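Local coordinates for genome polyprotein (Rhinovirus C, PDB 6KU8), which probably cleaves the viral polyprotein as a 3C cysteine protease of chymotrypsin-like fold, and here is bound to the inhibitor rupintrivir, at residues E8-L13 and V153-G158; N29-H34 and R87-F92; D35-V40 and I75-L80. All blocks are in the same frame, centred on the assembly; numbering follows the deposited sequence.

Contact 1. Residues E8-L13 and V153-G158; sequences EFVRAL and VIANTG
Phe9 holds CG anti to its backbone N (chi1 176°), which sends CG toward the strand, and chi2 (97°) turns the face of the ring to the peptide that joins Thr157 to Gly158. Val10 takes the matching choice for CG1, leaving CG2 beside the backbone N and turned to the strand. The flat of the Phe9 ring receives the peptide: Gly158 N sits 3.3 Å above the ring plane, over its centre, and Thr157 C lies higher over the same face. Gly158 CA adds a CH-pi contact, 4.0 Å from the centroid of the Phe9 ring. Asn156 O approaches the ring obliquely, 3.5 Å from Phe9 CD2. Beside the ring a water links the backbone N of Phe9 to the side-chain hydroxyl of Thr157; it accepts from Phe9 N at 3.0 Å and shares a hydrogen bond with Thr157 OG1.

In this chymotrypsin-like 3C protease the N-terminal helix 8-17 lies on the outside of the C-terminal barrel, over strand 153-156, and runs roughly antiparallel to it at 145°. Ile160 of the adjoining strand 159-167 extends the apolar floor under Phe9 and Leu13, and Phe92 meets the Phe9 ring edge-to-face.

Further along the helix the contact is mostly aliphatic. Val10 CG2 rests 3.8 Å from Asn156 CA, close to the carbonyl oxygen of Ala155 and more loosely against Ala155 CB. One turn on from Phe9, Leu13 reaches across with CD2 to Val153 CG1 at 3.9 Å, the two side chains crossing obliquely where both are buried.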
ATOM      1  N   GLU A   8     -11.863 -14.027   3.716  1.00 50.90           N
ATOM      2  CA  GLU A   8     -11.901 -14.462   2.323  1.00 41.18           C
ATOM      3  C   GLU A   8     -11.733 -13.271   1.387  1.00 31.11           C
ATOM      4  O   GLU A   8     -10.977 -13.343   0.415  1.00 27.35           O
ATOM      5  CB  GLU A   8     -13.214 -15.185   2.027  1.00 44.70           C
ATOM      6  CG  GLU A   8     -13.523 -15.330   0.543  1.00 41.49           C
ATOM      7  CD  GLU A   8     -14.741 -16.211   0.279  1.00 62.97           C
ATOM      8  OE1 GLU A   8     -15.565 -16.388   1.208  1.00 63.44           O
ATOM      9  OE2 GLU A   8     -14.869 -16.729  -0.855  1.00 61.01           O
ATOM     10  N   PHE A   9     -12.424 -12.161   1.678  1.00 28.13           N
ATOM     11  CA  PHE A   9     -12.277 -10.941   0.884  1.00 25.86           C
ATOM     12  C   PHE A   9     -10.810 -10.527   0.764  1.00 26.62           C
ATOM     13  O   PHE A   9     -10.316 -10.251  -0.336  1.00 23.43           O
ATOM     14  CB  PHE A   9     -13.100  -9.813   1.510  1.00 23.48           C
ATOM     15  CG  PHE A   9     -12.942  -8.474   0.823  1.00 23.85           C
ATOM     16  CD1 PHE A   9     -13.859  -8.063  -0.122  1.00 23.08           C
ATOM     17  CD2 PHE A   9     -11.896  -7.610   1.160  1.00 21.17           C
ATOM     18  CE1 PHE A   9     -13.740  -6.810  -0.753  1.00 25.18           C
ATOM     19  CE2 PHE A   9     -11.756  -6.363   0.537  1.00 20.11           C
ATOM     20  CZ  PHE A   9     -12.685  -5.964  -0.425  1.00 25.55           C
ATOM     21  N   VAL A  10     -10.098 -10.465   1.887  1.00 21.79           N
ATOM     22  CA  VAL A  10      -8.724  -9.970   1.844  1.00 25.68           C
ATOM     23  C   VAL A  10      -7.831 -10.933   1.072  1.00 26.89           C
ATOM     24  O   VAL A  10      -7.022 -10.512   0.235  1.00 23.58           O
ATOM     25  CB  VAL A  10      -8.189  -9.719   3.266  1.00 26.82           C
ATOM     26  CG1 VAL A  10      -6.762  -9.206   3.195  1.00 20.27           C
ATOM     27  CG2 VAL A  10      -9.061  -8.709   3.979  1.00 22.25           C
ATOM     28  N   ARG A  11      -7.955 -12.238   1.331  1.00 25.06           N
ATOM     29  CA  ARG A  11      -7.162 -13.201   0.571  1.00 27.07           C
ATOM     30  C   ARG A  11      -7.428 -13.080  -0.926  1.00 27.35           C
ATOM     31  O   ARG A  11      -6.493 -13.117  -1.737  1.00 25.69           O
ATOM     32  CB  ARG A  11      -7.444 -14.630   1.047  1.00 33.72           C
ATOM     33  CG  ARG A  11      -6.923 -15.685   0.092  1.00 36.74           C
ATOM     34  CD  ARG A  11      -6.715 -17.037   0.761  1.00 48.89           C
ATOM     35  NE  ARG A  11      -5.397 -17.140   1.393  1.00 63.38           N
ATOM     36  CZ  ARG A  11      -4.941 -18.236   2.000  1.00 66.15           C
ATOM     37  NH1 ARG A  11      -5.696 -19.326   2.056  1.00 67.69           N
ATOM     38  NH2 ARG A  11      -3.729 -18.244   2.548  1.00 55.27           N
ATOM     39  N   ALA A  12      -8.699 -12.959  -1.318  1.00 24.48           N
ATOM     40  CA  ALA A  12      -9.002 -12.816  -2.741  1.00 27.37           C
ATOM     41  C   ALA A  12      -8.381 -11.544  -3.307  1.00 26.37           C
ATOM     42  O   ALA A  12      -7.918 -11.524  -4.456  1.00 25.39           O
ATOM     43  CB  ALA A  12     -10.511 -12.832  -2.961  1.00 26.99           C
ATOM     44  N   LEU A  13      -8.356 -10.474  -2.512  1.00 22.58           N
ATOM     45  CA  LEU A  13      -7.707  -9.234  -2.940  1.00 21.22           C
ATOM     46  C   LEU A  13      -6.228  -9.461  -3.234  1.00 20.28           C
ATOM     47  O   LEU A  13      -5.724  -9.085  -4.303  1.00 21.72           O
ATOM     48  CB  LEU A  13      -7.877  -8.154  -1.860  1.00 17.02           C
ATOM     49  CG  LEU A  13      -7.218  -6.801  -2.185  1.00 20.38           C
ATOM     50  CD1 LEU A  13      -7.792  -6.225  -3.451  1.00 21.49           C
ATOM     51  CD2 LEU A  13      -7.371  -5.813  -1.020  1.00 18.69           C
ATOM     52  N   VAL A 153      -1.386  -4.628   2.384  1.00 16.67           N
ATOM     53  CA  VAL A 153      -2.673  -4.003   2.397  1.00 19.62           C
ATOM     54  C   VAL A 153      -3.297  -3.992   3.803  1.00 20.31           C
ATOM     55  O   VAL A 153      -3.241  -4.955   4.479  1.00 18.60           O
ATOM     56  CB  VAL A 153      -3.650  -4.704   1.439  1.00 20.86           C
ATOM     57  CG1 VAL A 153      -4.928  -3.934   1.354  1.00 21.69           C
ATOM     58  CG2 VAL A 153      -3.074  -4.914   0.055  1.00 18.94           C
ATOM     59  N   ILE A 154      -3.844  -2.866   4.218  1.00 20.00           N
ATOM     60  CA  ILE A 154      -4.564  -2.768   5.470  1.00 18.74           C
ATOM     61  C   ILE A 154      -6.040  -2.765   5.067  1.00 18.45           C
ATOM     62  O   ILE A 154      -6.495  -1.826   4.481  1.00 16.22           O
ATOM     63  CB  ILE A 154      -4.220  -1.516   6.269  1.00 30.00           C
ATOM     64  CG1 ILE A 154      -2.727  -1.420   6.574  1.00 30.00           C
ATOM     65  CG2 ILE A 154      -5.085  -1.432   7.509  1.00 30.00           C
ATOM     66  CD1 ILE A 154      -2.127  -2.544   7.316  1.00 30.00           C
ATOM     67  N   ALA A 155      -6.736  -3.833   5.415  1.00 18.16           N
ATOM     68  CA  ALA A 155      -8.116  -4.032   5.027  1.00 19.69           C
ATOM     69  C   ALA A 155      -8.899  -5.098   5.758  1.00 19.74           C
ATOM     70  O   ALA A 155      -8.345  -5.844   6.516  1.00 19.10           O
ATOM     71  CB  ALA A 155      -8.155  -4.411   3.569  1.00 18.20           C
ATOM     72  N   ASN A 156     -10.207  -5.079   5.539  1.00 17.17           N
ATOM     73  CA  ASN A 156     -11.081  -6.170   5.964  1.00 20.10           C
ATOM     74  C   ASN A 156     -12.218  -6.231   4.949  1.00 18.95           C
ATOM     75  O   ASN A 156     -12.176  -5.544   3.929  1.00 18.17           O
ATOM     76  CB  ASN A 156     -11.538  -5.982   7.420  1.00 16.30           C
ATOM     77  CG  ASN A 156     -12.377  -4.722   7.628  1.00 20.83           C
ATOM     78  OD1 ASN A 156     -12.923  -4.160   6.680  1.00 18.63           O
ATOM     79  ND2 ASN A 156     -12.475  -4.276   8.875  1.00 20.11           N
ATOM     80  N   THR A 157     -13.232  -7.053   5.205  1.00 20.64           N
ATOM     81  CA  THR A 157     -14.267  -7.262   4.188  1.00 19.01           C
ATOM     82  C   THR A 157     -14.871  -5.935   3.726  1.00 18.47           C
ATOM     83  O   THR A 157     -15.438  -5.181   4.526  1.00 20.31           O
ATOM     84  CB  THR A 157     -15.359  -8.193   4.727  1.00 24.34           C
ATOM     85  OG1 THR A 157     -14.766  -9.445   5.084  1.00 23.91           O
ATOM     86  CG2 THR A 157     -16.437  -8.450   3.663  1.00 19.58           C
ATOM     87  N   GLY A 158     -14.695  -5.632   2.437  1.00 18.70           N
ATOM     88  CA  GLY A 158     -15.249  -4.447   1.816  1.00 20.12           C
ATOM     89  C   GLY A 158     -14.552  -3.131   2.102  1.00 17.97           C
ATOM     90  O   GLY A 158     -15.011  -2.099   1.616  1.00 18.45           O
TER
HETATM   91  O   HOH W   1     -14.724 -11.896   3.661  1.00 35.11           O

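Contact 2. Residues N29-H34 and R87-F92; sequences NMLGIH and RDIRRF
Arg90 and His34 meet flat on flat, and the path of the arginine from CB to its tip explains how. From CB the chain passes to CG, set beside the backbone N (chi1 -80°), where it touches Ile33 CG2 at 3.8 Å. CD then comes alongside the imidazole, closest to His34 CD2, and a bend at chi3 (-68°) places NE near His34 CB and CG. CZ lies over His34 CG, while NH1 stands above the centre of the imidazole, 3.5 Å from His34 CE1. The two planes are only 6° apart.

That rotation is fixed from the side by Asp88. Arg90 NE donates to Asp88 OD1 at 2.9 Å, and NH2 forms the salt bridge to Asp88 OD2, so the guanidinium is gripped side-on within its own plane. OD1 also accepts from Arg90 N, the two donors reaching it from opposite faces of the carboxylate. Phe182 O takes the remaining terminal nitrogen, NH1. A cation held so close to His34 would be expected to disfavour protonation of the imidazole.

Next to the stack, Ile89 N donates to Ile33 O at 3.0 Å in a nearly straight bond. Ile89 CD1 lies against Gly32 O, and meets Leu31 CD1 tip to tip at 4.0 Å. In the N-terminal barrel, Ile33 and His34 form a classic beta bulge facing Cys37. The bond from Arg90 N to Asp88 OD1 closes an Asx turn leading into a short 3-10 segment, and residues 87-92 belong to the interdomain connection of a chymotrypsin-like protease, fastened here to that barrel.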
ATOM      1  N   ASN A  29       5.098  -5.318  -1.443  1.00 19.01           N
ATOM      2  CA  ASN A  29       3.806  -5.681  -2.008  1.00 16.94           C
ATOM      3  C   ASN A  29       3.304  -4.530  -2.866  1.00 21.73           C
ATOM      4  O   ASN A  29       3.343  -3.372  -2.442  1.00 19.03           O
ATOM      5  CB  ASN A  29       2.774  -6.010  -0.930  1.00 13.88           C
ATOM      6  CG  ASN A  29       1.446  -6.416  -1.522  1.00 17.47           C
ATOM      7  OD1 ASN A  29       1.361  -7.381  -2.272  1.00 22.53           O
ATOM      8  ND2 ASN A  29       0.397  -5.678  -1.188  1.00 18.18           N
ATOM      9  N   MET A  30       2.834  -4.859  -4.068  1.00 18.64           N
ATOM     10  CA  MET A  30       2.226  -3.910  -4.983  1.00 19.22           C
ATOM     11  C   MET A  30       0.736  -4.211  -5.085  1.00 19.40           C
ATOM     12  O   MET A  30       0.343  -5.363  -5.316  1.00 20.00           O
ATOM     13  CB  MET A  30       2.881  -3.984  -6.366  1.00 17.37           C
ATOM     14  CG  MET A  30       2.342  -2.937  -7.373  1.00 19.83           C
ATOM     15  SD  MET A  30       2.805  -3.307  -9.098  1.00 24.08           S
ATOM     16  CE  MET A  30       1.491  -4.454  -9.542  1.00 18.04           C
ATOM     17  N   LEU A  31      -0.090  -3.184  -4.909  1.00 18.79           N
ATOM     18  CA  LEU A  31      -1.543  -3.335  -4.905  1.00 19.41           C
ATOM     19  C   LEU A  31      -2.113  -2.705  -6.175  1.00 21.18           C
ATOM     20  O   LEU A  31      -2.104  -1.482  -6.327  1.00 20.71           O
ATOM     21  CB  LEU A  31      -2.156  -2.690  -3.664  1.00 18.58           C
ATOM     22  CG  LEU A  31      -3.677  -2.512  -3.723  1.00 22.70           C
ATOM     23  CD1 LEU A  31      -4.364  -3.869  -3.734  1.00 18.73           C
ATOM     24  CD2 LEU A  31      -4.149  -1.666  -2.540  1.00 20.66           C
ATOM     25  N   GLY A  32      -2.631  -3.535  -7.078  1.00 22.96           N
ATOM     26  CA  GLY A  32      -3.357  -3.002  -8.217  1.00 22.67           C
ATOM     27  C   GLY A  32      -4.683  -2.404  -7.777  1.00 22.39           C
ATOM     28  O   GLY A  32      -5.367  -2.931  -6.894  1.00 21.76           O
ATOM     29  N   ILE A  33      -5.046  -1.280  -8.397  1.00 20.51           N
ATOM     30  CA  ILE A  33      -6.241  -0.526  -8.028  1.00 18.27           C
ATOM     31  C   ILE A  33      -7.319  -0.638  -9.103  1.00 23.90           C
ATOM     32  O   ILE A  33      -8.490  -0.901  -8.807  1.00 21.86           O
ATOM     33  CB  ILE A  33      -5.900   0.957  -7.749  1.00 17.82           C
ATOM     34  CG1 ILE A  33      -4.791   1.111  -6.694  1.00 19.43           C
ATOM     35  CG2 ILE A  33      -7.163   1.733  -7.348  1.00 20.25           C
ATOM     36  CD1 ILE A  33      -5.212   0.805  -5.301  1.00 19.81           C
ATOM     37  N   HIS A  34      -6.940  -0.428 -10.361  1.00 19.78           N
ATOM     38  CA  HIS A  34      -7.864  -0.420 -11.494  1.00 21.43           C
ATOM     39  C   HIS A  34      -7.039  -0.263 -12.753  1.00 24.98           C
ATOM     40  O   HIS A  34      -5.944   0.312 -12.716  1.00 23.60           O
ATOM     41  CB  HIS A  34      -8.885   0.724 -11.396  1.00 22.75           C
ATOM     42  CG  HIS A  34      -8.292   2.078 -11.663  1.00 23.25           C
ATOM     43  ND1 HIS A  34      -8.365   2.696 -12.894  1.00 25.36           N
ATOM     44  CD2 HIS A  34      -7.596   2.919 -10.861  1.00 21.17           C
ATOM     45  CE1 HIS A  34      -7.755   3.867 -12.835  1.00 23.12           C
ATOM     46  NE2 HIS A  34      -7.273   4.024 -11.612  1.00 23.78           N
ATOM     47  N   ARG A  87      -8.605  -5.828 -11.291  1.00 21.79           N
ATOM     48  CA  ARG A  87      -9.956  -5.715 -10.763  1.00 24.60           C
ATOM     49  C   ARG A  87     -10.127  -4.355 -10.101  1.00 24.18           C
ATOM     50  O   ARG A  87      -9.326  -3.960  -9.249  1.00 23.70           O
ATOM     51  CB  ARG A  87     -10.207  -6.839  -9.767  1.00 28.62           C
ATOM     52  CG  ARG A  87     -11.542  -6.793  -9.063  1.00 35.48           C
ATOM     53  CD  ARG A  87     -11.610  -7.963  -8.109  1.00 40.17           C
ATOM     54  NE  ARG A  87     -12.385  -7.671  -6.903  1.00 54.95           N
ATOM     55  CZ  ARG A  87     -12.081  -8.138  -5.693  1.00 53.60           C
ATOM     56  NH1 ARG A  87     -12.854  -7.832  -4.659  1.00 47.71           N
ATOM     57  NH2 ARG A  87     -10.996  -8.898  -5.510  1.00 41.36           N
ATOM     58  N   ASP A  88     -11.155  -3.623 -10.520  1.00 21.30           N
ATOM     59  CA  ASP A  88     -11.360  -2.268 -10.020  1.00 24.42           C
ATOM     60  C   ASP A  88     -11.857  -2.329  -8.584  1.00 23.29           C
ATOM     61  O   ASP A  88     -13.024  -2.631  -8.343  1.00 24.37           O
ATOM     62  CB  ASP A  88     -12.355  -1.516 -10.899  1.00 28.25           C
ATOM     63  CG  ASP A  88     -12.510  -0.070 -10.482  1.00 25.75           C
ATOM     64  OD1 ASP A  88     -11.892   0.344  -9.474  1.00 24.19           O
ATOM     65  OD2 ASP A  88     -13.265   0.658 -11.157  1.00 28.65           O
ATOM     66  N   ILE A  89     -10.995  -2.005  -7.621  1.00 22.60           N
ATOM     67  CA  ILE A  89     -11.373  -2.088  -6.210  1.00 21.68           C
ATOM     68  C   ILE A  89     -11.694  -0.717  -5.618  1.00 21.74           C
ATOM     69  O   ILE A  89     -11.844  -0.590  -4.396  1.00 22.38           O
ATOM     70  CB  ILE A  89     -10.276  -2.800  -5.409  1.00 23.45           C
ATOM     71  CG1 ILE A  89      -8.942  -2.066  -5.634  1.00 20.39           C
ATOM     72  CG2 ILE A  89     -10.199  -4.246  -5.859  1.00 22.28           C
ATOM     73  CD1 ILE A  89      -7.906  -2.218  -4.529  1.00 27.42           C
ATOM     74  N   ARG A  90     -11.844   0.307  -6.461  1.00 19.07           N
ATOM     75  CA  ARG A  90     -12.005   1.673  -5.959  1.00 21.90           C
ATOM     76  C   ARG A  90     -13.242   1.831  -5.079  1.00 21.41           C
ATOM     77  O   ARG A  90     -13.254   2.672  -4.176  1.00 22.14           O
ATOM     78  CB  ARG A  90     -12.061   2.652  -7.131  1.00 21.04           C
ATOM     79  CG  ARG A  90     -10.689   3.000  -7.703  1.00 21.14           C
ATOM     80  CD  ARG A  90     -10.809   3.882  -8.948  1.00 22.22           C
ATOM     81  NE  ARG A  90     -11.396   3.156 -10.078  1.00 23.10           N
ATOM     82  CZ  ARG A  90     -11.414   3.619 -11.323  1.00 22.44           C
ATOM     83  NH1 ARG A  90     -10.872   4.802 -11.595  1.00 24.60           N
ATOM     84  NH2 ARG A  90     -11.961   2.905 -12.294  1.00 23.34           N
ATOM     85  N   ARG A  91     -14.286   1.034  -5.312  1.00 23.29           N
ATOM     86  CA  ARG A  91     -15.515   1.192  -4.537  1.00 28.36           C
ATOM     87  C   ARG A  91     -15.344   0.782  -3.071  1.00 27.24           C
ATOM     88  O   ARG A  91     -16.200   1.116  -2.238  1.00 23.49           O
ATOM     89  CB  ARG A  91     -16.644   0.388  -5.201  1.00 27.89           C
ATOM     90  CG  ARG A  91     -17.027  -0.881  -4.470  1.00 33.93           C
ATOM     91  CD  ARG A  91     -17.925  -1.806  -5.316  1.00 42.84           C
ATOM     92  NE  ARG A  91     -17.137  -2.779  -6.068  1.00 47.71           N
ATOM     93  CZ  ARG A  91     -17.640  -3.645  -6.941  1.00 52.48           C
ATOM     94  NH1 ARG A  91     -18.944  -3.664  -7.185  1.00 68.04           N
ATOM     95  NH2 ARG A  91     -16.837  -4.487  -7.581  1.00 51.78           N
ATOM     96  N   PHE A  92     -14.270   0.062  -2.738  1.00 21.68           N
ATOM     97  CA  PHE A  92     -13.974  -0.333  -1.362  1.00 23.22           C
ATOM     98  C   PHE A  92     -12.989   0.604  -0.687  1.00 19.24           C
ATOM     99  O   PHE A  92     -12.719   0.445   0.510  1.00 20.02           O
ATOM    100  CB  PHE A  92     -13.415  -1.764  -1.322  1.00 19.82           C
ATOM    101  CG  PHE A  92     -14.210  -2.749  -2.125  1.00 22.20           C
ATOM    102  CD1 PHE A  92     -15.527  -3.025  -1.805  1.00 25.96           C
ATOM    103  CD2 PHE A  92     -13.629  -3.412  -3.198  1.00 23.50           C
ATOM    104  CE1 PHE A  92     -16.257  -3.944  -2.544  1.00 28.92           C
ATOM    105  CE2 PHE A  92     -14.343  -4.328  -3.936  1.00 26.37           C
ATOM    106  CZ  PHE A  92     -15.659  -4.600  -3.614  1.00 29.07           C
TER

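Contact 3. Residues D35-V40 and I75-L80; sequences DNCAVV and ITLLWL
Across the pair Ala38 and Leu78 the backbones exchange two hydrogen bonds, Ala38 N to Leu78 O and Leu78 N to Ala38 O, both 2.8 Å. Val40 and Thr76 form a second antiparallel hydrogen-bonded pair, and Leu80 N to Asn36 O continues the ladder at the other end. Between these lie the non-hydrogen-bonded pairs Cys37 with Trp79 and Val39 with Leu77. The strand axes run at 147°, the twist of a barrel wall, here that of the N-terminal barrel.

Side chains alternate between the two faces. On one, Cys37 lies over the indole of Trp79: its CB is 3.8 Å from the centroid of the six-membered ring, and its SG, anti to the backbone N (chi1 178°), is 4.0 Å from that same centroid. Asn36 OD1 comes to the ring edge instead, 3.5 Å from Trp79 CE3, with amide and indole planes 63° apart. The Asn36 amide is held by ND2, which donates to Leu80 O at 2.9 Å. Farther along this face Val39 packs by Leu77 and Ile75, though the very short approach of its CG2 to both is doubtful.

On the other face Val40 CG1 meets Leu78 CD1, the side chains crossing at about a right angle, and Met30 of strand 26-34 packs on Ala38, Val40 and Leu80. Thr76 OG1 is hydrogen-bonded to Thr42 OG1. The paired backbone bonds thus satisfy N-H and C=O groups buried between aliphatic side chains and fix the register, while Asn36 ND2 adds a side-chain bond at the Asn36 end, where the strand pairing stops.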
ATOM      1  N   ASP A  35      -7.578  -0.777 -13.866  1.00 27.93           N
ATOM      2  CA  ASP A  35      -6.943  -0.673 -15.180  1.00 24.35           C
ATOM      3  C   ASP A  35      -5.473  -1.080 -15.045  1.00 23.61           C
ATOM      4  O   ASP A  35      -5.182  -2.183 -14.560  1.00 22.34           O
ATOM      5  CB  ASP A  35      -7.209   0.716 -15.716  1.00 24.97           C
ATOM      6  CG  ASP A  35      -8.685   0.965 -15.932  1.00 28.13           C
ATOM      7  OD1 ASP A  35      -9.204   0.454 -16.943  1.00 28.08           O
ATOM      8  OD2 ASP A  35      -9.327   1.635 -15.087  1.00 25.76           O
ATOM      9  N   ASN A  36      -4.523  -0.253 -15.469  1.00 20.28           N
ATOM     10  CA  ASN A  36      -3.104  -0.563 -15.346  1.00 23.07           C
ATOM     11  C   ASN A  36      -2.442   0.243 -14.237  1.00 19.45           C
ATOM     12  O   ASN A  36      -1.230   0.457 -14.276  1.00 23.62           O
ATOM     13  CB  ASN A  36      -2.404  -0.314 -16.683  1.00 22.01           C
ATOM     14  CG  ASN A  36      -2.526   1.130 -17.138  1.00 26.06           C
ATOM     15  OD1 ASN A  36      -3.527   1.795 -16.875  1.00 27.70           O
ATOM     16  ND2 ASN A  36      -1.486   1.635 -17.800  1.00 23.66           N
ATOM     17  N   CYS A  37      -3.216   0.712 -13.256  1.00 22.17           N
ATOM     18  CA  CYS A  37      -2.714   1.606 -12.217  1.00 22.01           C
ATOM     19  C   CYS A  37      -2.565   0.849 -10.902  1.00 21.38           C
ATOM     20  O   CYS A  37      -3.544   0.290 -10.392  1.00 21.01           O
ATOM     21  CB  CYS A  37      -3.645   2.802 -12.029  1.00 26.20           C
ATOM     22  SG  CYS A  37      -3.103   3.928 -10.716  1.00 26.77           S
ATOM     23  N   ALA A  38      -1.354   0.854 -10.350  1.00 18.21           N
ATOM     24  CA  ALA A  38      -1.047   0.205  -9.082  1.00 20.25           C
ATOM     25  C   ALA A  38      -0.478   1.217  -8.097  1.00 21.90           C
ATOM     26  O   ALA A  38      -0.066   2.322  -8.454  1.00 23.05           O
ATOM     27  CB  ALA A  38      -0.053  -0.955  -9.244  1.00 18.18           C
ATOM     28  N   VAL A  39      -0.441   0.807  -6.841  1.00 18.13           N
ATOM     29  CA  VAL A  39       0.107   1.610  -5.765  1.00 16.08           C
ATOM     30  C   VAL A  39       1.310   0.878  -5.179  1.00 23.51           C
ATOM     31  O   VAL A  39       1.314  -0.353  -5.068  1.00 21.06           O
ATOM     32  CB  VAL A  39      -1.001   1.887  -4.728  1.00 23.57           C
ATOM     33  CG1 VAL A  39      -0.695   1.326  -3.366  1.00 28.64           C
ATOM     34  CG2 VAL A  39      -1.364   3.349  -4.715  1.00 27.55           C
ATOM     35  N   VAL A  40       2.366   1.637  -4.897  1.00 19.41           N
ATOM     36  CA  VAL A  40       3.551   1.133  -4.205  1.00 17.81           C
ATOM     37  C   VAL A  40       4.022   2.181  -3.222  1.00 21.85           C
ATOM     38  O   VAL A  40       3.765   3.385  -3.389  1.00 23.39           O
ATOM     39  CB  VAL A  40       4.692   0.812  -5.185  1.00 19.82           C
ATOM     40  CG1 VAL A  40       4.294  -0.295  -6.150  1.00 31.69           C
ATOM     41  CG2 VAL A  40       5.073   2.072  -5.977  1.00 20.58           C
ATOM     42  N   ILE A  75       2.648   7.275  -0.791  1.00 23.87           N
ATOM     43  CA  ILE A  75       1.997   6.529  -1.855  1.00 21.63           C
ATOM     44  C   ILE A  75       2.483   7.031  -3.207  1.00 23.05           C
ATOM     45  O   ILE A  75       2.419   8.233  -3.502  1.00 22.52           O
ATOM     46  CB  ILE A  75       0.468   6.634  -1.763  1.00 22.16           C
ATOM     47  CG1 ILE A  75      -0.038   5.857  -0.552  1.00 24.73           C
ATOM     48  CG2 ILE A  75      -0.159   6.122  -3.050  1.00 21.15           C
ATOM     49  CD1 ILE A  75      -1.417   6.215  -0.177  1.00 22.38           C
ATOM     50  N   THR A  76       2.936   6.101  -4.039  1.00 23.52           N
ATOM     51  CA  THR A  76       3.254   6.362  -5.431  1.00 23.40           C
ATOM     52  C   THR A  76       2.336   5.521  -6.305  1.00 24.49           C
ATOM     53  O   THR A  76       2.141   4.331  -6.032  1.00 21.42           O
ATOM     54  CB  THR A  76       4.720   6.037  -5.712  1.00 24.72           C
ATOM     55  OG1 THR A  76       5.543   7.010  -5.057  1.00 23.18           O
ATOM     56  CG2 THR A  76       4.996   6.041  -7.197  1.00 24.76           C
ATOM     57  N   LEU A  77       1.742   6.153  -7.327  1.00 22.86           N
ATOM     58  CA  LEU A  77       0.952   5.454  -8.332  1.00 20.73           C
ATOM     59  C   LEU A  77       1.854   5.072  -9.493  1.00 22.29           C
ATOM     60  O   LEU A  77       2.629   5.905  -9.977  1.00 20.74           O
ATOM     61  CB  LEU A  77      -0.199   6.328  -8.857  1.00 26.91           C
ATOM     62  CG  LEU A  77      -1.214   6.986  -7.915  1.00 27.55           C
ATOM     63  CD1 LEU A  77      -2.388   7.543  -8.701  1.00 27.70           C
ATOM     64  CD2 LEU A  77      -1.703   6.009  -6.862  1.00 29.90           C
ATOM     65  N   LEU A  78       1.769   3.822  -9.935  1.00 21.69           N
ATOM     66  CA  LEU A  78       2.446   3.383 -11.149  1.00 21.91           C
ATOM     67  C   LEU A  78       1.399   3.072 -12.204  1.00 23.15           C
ATOM     68  O   LEU A  78       0.441   2.338 -11.935  1.00 23.16           O
ATOM     69  CB  LEU A  78       3.312   2.147 -10.917  1.00 18.82           C
ATOM     70  CG  LEU A  78       4.329   2.172  -9.780  1.00 24.33           C
ATOM     71  CD1 LEU A  78       5.008   0.811  -9.703  1.00 26.40           C
ATOM     72  CD2 LEU A  78       5.328   3.305  -9.984  1.00 26.13           C
ATOM     73  N   TRP A  79       1.565   3.640 -13.391  1.00 22.62           N
ATOM     74  CA  TRP A  79       0.765   3.252 -14.549  1.00 22.46           C
ATOM     75  C   TRP A  79       1.663   2.363 -15.398  1.00 22.72           C
ATOM     76  O   TRP A  79       2.690   2.818 -15.916  1.00 24.26           O
ATOM     77  CB  TRP A  79       0.259   4.465 -15.328  1.00 24.60           C
ATOM     78  CG  TRP A  79      -0.588   5.415 -14.516  1.00 24.96           C
ATOM     79  CD1 TRP A  79      -0.143   6.398 -13.678  1.00 24.68           C
ATOM     80  CD2 TRP A  79      -2.022   5.494 -14.498  1.00 25.62           C
ATOM     81  NE1 TRP A  79      -1.205   7.069 -13.126  1.00 25.15           N
ATOM     82  CE2 TRP A  79      -2.370   6.535 -13.616  1.00 24.06           C
ATOM     83  CE3 TRP A  79      -3.039   4.784 -15.140  1.00 25.12           C
ATOM     84  CZ2 TRP A  79      -3.696   6.890 -13.365  1.00 27.06           C
ATOM     85  CZ3 TRP A  79      -4.360   5.131 -14.884  1.00 29.71           C
ATOM     86  CH2 TRP A  79      -4.677   6.176 -14.004  1.00 29.67           C
ATOM     87  N   LEU A  80       1.285   1.098 -15.516  1.00 18.50           N
ATOM     88  CA  LEU A  80       2.146   0.039 -16.021  1.00 23.20           C
ATOM     89  C   LEU A  80       1.834  -0.302 -17.470  1.00 22.96           C
ATOM     90  O   LEU A  80       0.681  -0.265 -17.904  1.00 26.38           O
ATOM     91  CB  LEU A  80       1.988  -1.214 -15.159  1.00 20.98           C
ATOM     92  CG  LEU A  80       2.268  -0.949 -13.681  1.00 19.61           C
ATOM     93  CD1 LEU A  80       1.827  -2.138 -12.824  1.00 22.36           C
ATOM     94  CD2 LEU A  80       3.745  -0.697 -13.503  1.00 22.31           C
TER

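All three contacts are nested along the chain: contact 3 lies inside the loop closed by contact 2, which lies inside that closed by contact 1. Contact 3 lies within the six-stranded N-terminal barrel. Contact 2, its centre about 9 Å away, joins strand 26-34 of that barrel to the interdomain loop; strands 26-34 and 37-41 are neighbours, and Leu31 O probably accepts a hydrogen bond from Val39 N. Contact 1 sets helix 8-17 on strand 153-156 of the other sheet, its centre about 11 Å from that of contact 2 and 19 Å from that of contact 3. Leu13 touches Ile89, and residues 87-92, lying in the connection between the barrels, bridge the two halves of the protease.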